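Local coordinates for ABC transporter, substrate binding protein (Polyamine) (Agrobacterium tumefaciens, PDB 4EUO), which binds gamma-aminobutyric acid (GABA) in the cleft between its two lobes and probably delivers it to an ABC transporter, at residues Phe166-Leu169 with Asp170-Lys173; Met294-Trp297 with Ala298-Asp302. All coordinates share one frame; numbering follows the deposited sequence.

Contact 1. Residues Phe166-Leu169 with Asp170-Lys173; sequences FKKL and DTIK
Thr171 turns its hydroxyl back onto the helix it follows: OG1 donates to Lys168 O over 2.7 Å, and the donor lies in the carbonyl plane. A chi1 of 72° sets OG1 between its own backbone N and carbonyl carbon, the position from which a threonine hydroxyl can reach a carbonyl one turn back. Lys168 O is gripped twice, since Thr171 N also donates to it (3.2 Å), but from above the carbonyl plane. The backbone bonds change their spacing here. Asp170 N makes an i to i-4 bond to Phe166 O at 2.8 Å, whereas Ile172 N, like Thr171 N, bonds three residues back, here to Leu169 O (3.0 Å).

The packed side belongs to Phe166, Leu169 and Ile172. The Phe166 ring stacks on Trp311 of the C-terminal helix 301-313, Leu169 touches Trp308, Trp311 and Ala146, and Ile172 lies on Phe123; large apolar side chains suit this buried face. Asp170 OD1 accepts from Trp311 NE1, and OD2 forms a salt bridge with Lys314 NZ; Lys173 NZ donates to Trp311 O.

On the looser side Lys167 extends outward, as a long charged chain can at a surface. Lys168 NZ donates to a water at 2.8 Å, and that water donates to Thr171 OG1 at 2.7 Å. The hydroxyl thus accepts from water while donating to Lys168 O; this chain of ammonium, water, hydroxyl and carbonyl probably lets the positive charge polarise the bonds and interact favourably with the helix's carbonyl end.

Contact 2. Residues Met294-Trp297 with Ala298-Asp302; sequences MNYW and AQHRD
The rings of Tyr296 and His300 lie obliquely against each other at a helix-to-helix junction, where helix 294-299 gives way to helix 301-313, His300 taking the N-cap position. His300 CD2 lies over the centre of one Tyr296 face, while Tyr296 CZ sits over a face of the imidazole, offset toward its rim. The centroids are 4.3 Å apart and the planes at 31°. The Tyr158 ring also meets that of Tyr296, with planes at about 55°. Tyr296 CG is anti to the backbone N (chi1 176°), which swings the phenol along the helix toward the imidazole. Its OH is hydrogen-bonded to Leu160 N, so the ring is held at its far end as well.

Regular helical bonds run from Ala298 N to Met294 O (2.8 Å) and from Gln299 N to Asn295 O (3.0 Å). At the junction His300 N turns to Trp297 O, 3.1 Å away. Small Ala298 suits the close approach to Ala65 of helix 61-67, while exposed Gln299 carries a polar amide at the surface.

The buried indole of Trp297 bonds through NE1 to Glu144 OE2 and packs on Pro140; Arg301 reaches out in an extended chain to a salt bridge with Asp62, joining the junction to helix 61-67. Close by, Arg301 CB lies 3.2 Å from Trp297 O.

How the contacts relate
Helix 301-313 joins the two contacts. It starts within contact 2, at residues 298-302, and near its other end presents Trp308 and Trp311 to contact 1, with Lys314 just beyond its end. The contact centres are 22 Å apart and the nearest atoms about 8 Å, without touching. Helix 142-149 is a second link: Glu144 meets Trp297 of contact 2, while Ala146 and Ala149 pack against contact 1. Contact 2 is the nearer to the ligand, the Met294 side chain lying about 8 Å from bound GABA, although neither contact contributes a residue to the pocket. Contact 1 is peripheral, centred 23 Å from the middle of the chain, against 15 Å for contact 2.

Contact 1. Residues Phe166-Leu169 with Asp170-Lys173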
loop_
_atom_site.group_PDB
_atom_site.type_symbol
_atom_site.label_atom_id
_atom_site.label_comp_id
_atom_site.label_asym_id
_atom_site.label_seq_id
_atom_site.Cartn_x
_atom_site.Cartn_y
_atom_site.Cartn_z
ATOM N N PHE A 166 -13.934 -12.586 10.808
ATOM C CA PHE A 166 -13.691 -12.254 12.209
ATOM C C PHE A 166 -13.614 -13.509 13.077
ATOM O O PHE A 166 -12.779 -13.573 13.988
ATOM C CB PHE A 166 -14.787 -11.301 12.711
ATOM C CG PHE A 166 -14.799 -9.926 12.075
ATOM C CD1 PHE A 166 -13.614 -9.243 11.818
ATOM C CD2 PHE A 166 -15.996 -9.288 11.780
ATOM C CE1 PHE A 166 -13.636 -7.958 11.230
ATOM C CE2 PHE A 166 -16.016 -8.003 11.221
ATOM C CZ PHE A 166 -14.832 -7.362 10.919
ATOM N N LYS A 167 -14.444 -14.538 12.765
ATOM C CA LYS A 167 -14.324 -15.798 13.522
ATOM C C LYS A 167 -12.953 -16.432 13.308
ATOM O O LYS A 167 -12.358 -16.939 14.260
ATOM C CB LYS A 167 -15.421 -16.789 13.107
ATOM C CG LYS A 167 -16.771 -16.396 13.688
ATOM C CD LYS A 167 -17.889 -17.362 13.308
ATOM C CE LYS A 167 -19.197 -16.998 13.971
ATOM N NZ LYS A 167 -20.308 -17.880 13.516
ATOM N N LYS A 168 -12.421 -16.375 12.075
ATOM C CA LYS A 168 -11.106 -16.926 11.795
ATOM C C LYS A 168 -10.014 -16.096 12.514
ATOM O O LYS A 168 -9.093 -16.651 13.111
ATOM C CB LYS A 168 -10.846 -16.975 10.276
ATOM C CG LYS A 168 -9.500 -17.625 9.879
ATOM C CD LYS A 168 -9.332 -19.073 10.392
ATOM C CE LYS A 168 -8.189 -19.700 9.665
ATOM N NZ LYS A 168 -7.892 -21.058 10.193
ATOM N N LEU A 169 -10.122 -14.769 12.470
ATOM C CA LEU A 169 -9.174 -13.911 13.197
ATOM C C LEU A 169 -9.228 -14.149 14.712
ATOM O O LEU A 169 -8.196 -14.132 15.363
ATOM C CB LEU A 169 -9.407 -12.426 12.888
ATOM C CG LEU A 169 -8.909 -12.035 11.505
ATOM C CD1 LEU A 169 -9.676 -10.809 10.996
ATOM C CD2 LEU A 169 -7.398 -11.789 11.524
ATOM N N ASP A 170 -10.431 -14.429 15.262
ATOM C CA ASP A 170 -10.562 -14.705 16.700
ATOM C C ASP A 170 -9.710 -15.882 17.125
ATOM O O ASP A 170 -9.251 -15.889 18.277
ATOM C CB ASP A 170 -12.019 -15.011 17.029
ATOM C CG ASP A 170 -12.889 -13.792 17.195
ATOM O OD1 ASP A 170 -12.335 -12.676 17.286
ATOM O OD2 ASP A 170 -14.137 -13.949 17.240
ATOM N N THR A 171 -9.478 -16.880 16.232
ATOM C CA THR A 171 -8.679 -18.047 16.611
ATOM C C THR A 171 -7.221 -17.707 16.923
ATOM O O THR A 171 -6.522 -18.514 17.562
ATOM C CB THR A 171 -8.753 -19.152 15.544
ATOM O OG1 THR A 171 -8.018 -18.766 14.374
ATOM C CG2 THR A 171 -10.178 -19.569 15.186
ATOM N N ILE A 172 -6.726 -16.526 16.459
ATOM C CA ILE A 172 -5.332 -16.154 16.683
ATOM C C ILE A 172 -5.206 -14.765 17.279
ATOM O O ILE A 172 -4.078 -14.295 17.421
ATOM C CB ILE A 172 -4.513 -16.226 15.360
ATOM C CG1 ILE A 172 -4.995 -15.179 14.324
ATOM C CG2 ILE A 172 -4.544 -17.641 14.773
ATOM C CD1 ILE A 172 -3.944 -14.859 13.240
ATOM N N LYS A 173 -6.331 -14.122 17.632
ATOM C CA LYS A 173 -6.351 -12.729 18.062
ATOM C C LYS A 173 -5.336 -12.391 19.140
ATOM O O LYS A 173 -4.659 -11.371 19.036
ATOM C CB LYS A 173 -7.762 -12.308 18.478
ATOM C CG LYS A 173 -7.963 -10.798 18.471
ATOM C CD LYS A 173 -9.370 -10.466 18.897
ATOM C CE LYS A 173 -9.659 -8.999 18.761
ATOM N NZ LYS A 173 -10.980 -8.693 19.389
HETATM O O HOH W 1 -6.820 -20.555 12.719
#

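Contact 2. Residues Met294-Trp297 with Ala298-Asp302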
loop_
_atom_site.group_PDB
_atom_site.type_symbol
_atom_site.label_atom_id
_atom_site.label_comp_id
_atom_site.label_asym_id
_atom_site.label_seq_id
_atom_site.Cartn_x
_atom_site.Cartn_y
_atom_site.Cartn_z
ATOM N N MET A 294 -10.377 -3.074 -4.602
ATOM C CA MET A 294 -10.431 -1.765 -3.950
ATOM C C MET A 294 -11.684 -1.007 -4.249
ATOM O O MET A 294 -12.076 -0.163 -3.444
ATOM C CB MET A 294 -9.209 -0.931 -4.302
ATOM C CG MET A 294 -7.882 -1.593 -3.843
ATOM S SD MET A 294 -6.501 -0.477 -4.052
ATOM C CE MET A 294 -6.470 -0.224 -5.804
ATOM N N ASN A 295 -12.344 -1.311 -5.383
ATOM C CA ASN A 295 -13.608 -0.648 -5.689
ATOM C C ASN A 295 -14.713 -1.174 -4.767
ATOM O O ASN A 295 -15.528 -0.401 -4.261
ATOM C CB ASN A 295 -13.945 -0.849 -7.146
ATOM C CG ASN A 295 -13.037 -0.043 -8.035
ATOM O OD1 ASN A 295 -12.535 -0.532 -9.053
ATOM N ND2 ASN A 295 -12.775 1.203 -7.646
ATOM N N TYR A 296 -14.691 -2.465 -4.482
ATOM C CA TYR A 296 -15.635 -3.041 -3.539
ATOM C C TYR A 296 -15.452 -2.388 -2.173
ATOM O O TYR A 296 -16.419 -1.956 -1.537
ATOM C CB TYR A 296 -15.412 -4.559 -3.402
ATOM C CG TYR A 296 -16.309 -5.175 -2.365
ATOM C CD1 TYR A 296 -17.591 -5.602 -2.694
ATOM C CD2 TYR A 296 -15.873 -5.349 -1.048
ATOM C CE1 TYR A 296 -18.429 -6.147 -1.736
ATOM C CE2 TYR A 296 -16.702 -5.885 -0.084
ATOM C CZ TYR A 296 -17.977 -6.292 -0.432
ATOM O OH TYR A 296 -18.787 -6.794 0.532
ATOM N N TRP A 297 -14.196 -2.276 -1.721
ATOM C CA TRP A 297 -13.918 -1.625 -0.460
ATOM C C TRP A 297 -14.342 -0.150 -0.496
ATOM O O TRP A 297 -14.950 0.327 0.477
ATOM C CB TRP A 297 -12.428 -1.754 -0.108
ATOM C CG TRP A 297 -12.112 -3.014 0.636
ATOM C CD1 TRP A 297 -11.935 -4.267 0.119
ATOM C CD2 TRP A 297 -11.902 -3.119 2.041
ATOM N NE1 TRP A 297 -11.603 -5.151 1.125
ATOM C CE2 TRP A 297 -11.563 -4.467 2.318
ATOM C CE3 TRP A 297 -11.865 -2.187 3.081
ATOM C CZ2 TRP A 297 -11.230 -4.901 3.601
ATOM C CZ3 TRP A 297 -11.521 -2.611 4.349
ATOM C CH2 TRP A 297 -11.214 -3.951 4.603
ATOM N N ALA A 298 -14.082 0.567 -1.594
ATOM C CA ALA A 298 -14.462 1.986 -1.665
ATOM C C ALA A 298 -15.985 2.125 -1.486
ATOM O O ALA A 298 -16.428 3.020 -0.773
ATOM C CB ALA A 298 -14.075 2.543 -3.015
ATOM N N GLN A 299 -16.761 1.195 -2.061
ATOM C CA GLN A 299 -18.248 1.269 -2.001
ATOM C C GLN A 299 -18.772 0.971 -0.607
ATOM O O GLN A 299 -19.914 1.356 -0.300
ATOM C CB GLN A 299 -18.873 0.278 -2.997
ATOM C CG GLN A 299 -18.647 0.640 -4.464
ATOM C CD GLN A 299 -19.225 -0.377 -5.461
ATOM O OE1 GLN A 299 -18.585 -0.773 -6.438
ATOM N NE2 GLN A 299 -20.446 -0.823 -5.266
ATOM N N HIS A 300 -17.997 0.272 0.235
ATOM C CA HIS A 300 -18.444 -0.153 1.562
ATOM C C HIS A 300 -17.453 0.321 2.622
ATOM O O HIS A 300 -17.413 -0.228 3.731
ATOM C CB HIS A 300 -18.496 -1.701 1.594
ATOM C CG HIS A 300 -19.331 -2.330 0.503
ATOM N ND1 HIS A 300 -20.670 -2.674 0.685
ATOM C CD2 HIS A 300 -18.974 -2.666 -0.751
ATOM C CE1 HIS A 300 -21.070 -3.185 -0.477
ATOM N NE2 HIS A 300 -20.083 -3.203 -1.374
ATOM N N ARG A 301 -16.682 1.364 2.310
ATOM C CA ARG A 301 -15.552 1.707 3.175
ATOM C C ARG A 301 -15.872 2.009 4.604
ATOM O O ARG A 301 -15.220 1.491 5.519
ATOM C CB ARG A 301 -14.693 2.791 2.547
ATOM C CG ARG A 301 -13.244 2.777 3.008
ATOM C CD ARG A 301 -12.400 3.824 2.282
ATOM N NE ARG A 301 -11.025 3.769 2.792
ATOM C CZ ARG A 301 -10.623 4.290 3.946
ATOM N NH1 ARG A 301 -11.424 5.105 4.631
ATOM N NH2 ARG A 301 -9.390 4.069 4.385
ATOM N N ASP A 302 -16.895 2.871 4.810
ATOM C CA ASP A 302 -17.234 3.264 6.171
ATOM C C ASP A 302 -17.784 2.105 6.971
ATOM O O ASP A 302 -17.442 1.942 8.148
ATOM C CB ASP A 302 -18.257 4.409 6.134
ATOM C CG ASP A 302 -17.735 5.638 5.440
ATOM O OD1 ASP A 302 -16.517 5.872 5.502
ATOM O OD2 ASP A 302 -18.553 6.380 4.855
#